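E3 ubiquitin-protein ligase TRIM65 (Homo sapiens, PDB 7JL4) acts as an E3 ubiquitin ligase in innate immunity, autophagy and inflammation, and controls microRNA activity by ubiquitinating TNRC6A. Local coordinates at residues H72-V77 with G141-L146. Residues are numbered along the deposited sequence; the frame is centred on the assembly and turned at random.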
# COMPACT_ATOMS: atom_id res chain seq x y z
N HIS A 72 -3.44 15.73 -6.51
CA HIS A 72 -3.77 15.30 -5.15
C HIS A 72 -4.66 14.08 -5.29
O HIS A 72 -5.62 14.11 -6.06
CB HIS A 72 -4.48 16.45 -4.42
CG HIS A 72 -4.55 16.29 -2.93
ND1 HIS A 72 -4.85 17.34 -2.09
CD2 HIS A 72 -4.39 15.20 -2.14
CE1 HIS A 72 -4.85 16.91 -0.83
NE2 HIS A 72 -4.59 15.61 -0.84
N HIS A 73 -4.33 12.99 -4.57
CA HIS A 73 -4.91 11.67 -4.80
C HIS A 73 -5.09 10.96 -3.46
O HIS A 73 -4.25 11.09 -2.57
CB HIS A 73 -3.99 10.84 -5.73
CG HIS A 73 -3.53 11.60 -6.94
ND1 HIS A 73 -4.36 11.80 -8.02
CD2 HIS A 73 -2.40 12.29 -7.20
CE1 HIS A 73 -3.74 12.54 -8.92
NE2 HIS A 73 -2.55 12.86 -8.45
N TYR A 74 -6.19 10.21 -3.32
CA TYR A 74 -6.50 9.53 -2.07
C TYR A 74 -7.16 8.20 -2.38
O TYR A 74 -7.98 8.11 -3.30
CB TYR A 74 -7.43 10.38 -1.17
CG TYR A 74 -7.89 9.66 0.10
CD1 TYR A 74 -7.05 9.58 1.21
CD2 TYR A 74 -9.14 9.04 0.17
CE1 TYR A 74 -7.46 8.93 2.38
CE2 TYR A 74 -9.55 8.35 1.32
CZ TYR A 74 -8.69 8.31 2.43
OH TYR A 74 -9.06 7.67 3.61
N TRP A 75 -6.82 7.17 -1.61
CA TRP A 75 -7.50 5.89 -1.75
C TRP A 75 -7.45 5.15 -0.43
O TRP A 75 -6.68 5.48 0.48
CB TRP A 75 -6.88 5.01 -2.85
CG TRP A 75 -5.40 4.79 -2.67
CD1 TRP A 75 -4.79 3.81 -1.91
CD2 TRP A 75 -4.34 5.59 -3.22
NE1 TRP A 75 -3.42 3.95 -1.98
CE2 TRP A 75 -3.11 5.03 -2.77
CE3 TRP A 75 -4.30 6.71 -4.07
CZ2 TRP A 75 -1.86 5.56 -3.13
CZ3 TRP A 75 -3.04 7.25 -4.43
CH2 TRP A 75 -1.84 6.66 -3.96
N GLU A 76 -8.32 4.14 -0.33
CA GLU A 76 -8.44 3.31 0.87
C GLU A 76 -8.27 1.85 0.52
O GLU A 76 -8.63 1.39 -0.57
CB GLU A 76 -9.79 3.55 1.56
CG GLU A 76 -9.86 4.94 2.20
CD GLU A 76 -11.24 5.32 2.70
OE1 GLU A 76 -12.18 4.52 2.55
OE2 GLU A 76 -11.37 6.41 3.31
N VAL A 77 -7.69 1.11 1.46
CA VAL A 77 -7.36 -0.31 1.31
C VAL A 77 -7.82 -1.03 2.57
O VAL A 77 -7.64 -0.50 3.67
CB VAL A 77 -5.84 -0.51 1.12
CG1 VAL A 77 -5.48 -1.99 1.04
CG2 VAL A 77 -5.33 0.25 -0.09
N GLY A 141 -6.04 4.45 4.84
CA GLY A 141 -6.08 5.42 3.76
C GLY A 141 -4.70 5.96 3.45
O GLY A 141 -3.84 6.06 4.34
N MET A 142 -4.48 6.33 2.19
CA MET A 142 -3.27 7.00 1.74
C MET A 142 -3.65 8.27 0.99
O MET A 142 -4.34 8.19 -0.04
CB MET A 142 -2.42 6.08 0.87
CG MET A 142 -1.90 4.84 1.66
SD MET A 142 -1.11 3.64 0.57
CE MET A 142 0.31 4.54 0.00
N ASP A 143 -3.19 9.41 1.51
CA ASP A 143 -3.46 10.74 0.95
C ASP A 143 -2.15 11.29 0.39
O ASP A 143 -1.23 11.59 1.15
CB ASP A 143 -4.01 11.68 2.02
CG ASP A 143 -4.49 12.99 1.45
OD1 ASP A 143 -5.21 12.97 0.43
OD2 ASP A 143 -4.17 14.03 2.04
N LEU A 144 -2.09 11.44 -0.94
CA LEU A 144 -0.88 11.79 -1.67
C LEU A 144 -1.08 13.18 -2.27
O LEU A 144 -1.75 13.31 -3.29
CB LEU A 144 -0.62 10.77 -2.77
CG LEU A 144 0.72 10.86 -3.49
CD1 LEU A 144 1.85 10.74 -2.45
CD2 LEU A 144 0.81 9.73 -4.52
N ASP A 145 -0.52 14.20 -1.63
CA ASP A 145 -0.67 15.59 -2.10
C ASP A 145 0.60 15.95 -2.85
O ASP A 145 1.61 16.35 -2.25
CB ASP A 145 -0.97 16.53 -0.93
CG ASP A 145 -1.10 18.00 -1.36
OD1 ASP A 145 -0.70 18.38 -2.48
OD2 ASP A 145 -1.64 18.78 -0.55
N LEU A 146 0.56 15.81 -4.17
CA LEU A 146 1.78 16.01 -4.93
C LEU A 146 2.00 17.47 -5.26
O LEU A 146 3.06 17.81 -5.80
CB LEU A 146 1.74 15.14 -6.20
CG LEU A 146 1.67 13.66 -5.88
CD1 LEU A 146 1.62 12.85 -7.16
CD2 LEU A 146 2.89 13.23 -4.99
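Gly141 pairs with Glu76 and lies beside the Tyr74 phenol, whose OH is 3.7 Å from Gly141 CA; glycine lets that hydroxyl, bonded to Glu76 OE2, sit close against the backbone. Met142 exchanges backbone N-H...O bonds with Trp75; its CG lies anti to the carbonyl carbon (chi1 -64°) and SD comes 3.5 Å from Trp75 NE1, an oblique Met-aromatic contact on the face turned toward strand 175-180 of the second sheet, while the bend at chi3 turns CE toward Trp75 CZ2. Asp143 returns to the Tyr74 face and accepts from His72 NE2: OD1 at 3.0 Å, bent to 134°, and OD2 at a weak 3.3 Å, though straighter. Leu144 N meets His73 O at 2.7 Å, while its CD2 reaches the Trp75 ring edge at CH2. Asp145 lays CB over the His72 ring, 3.8 Å from the centroid; Ser148 N holds OD1. An alanine at His72 would probably leave Asp143 without this donor and uncover Asp145 CB. The pair thus joins neighbouring strands of a B30.2/SPRY beta-sandwich, mainly apolar around Trp75, Met142 and Leu144, His73 excepted, and more polar around His72, where two carboxylates would probably favour a protonated imidazole.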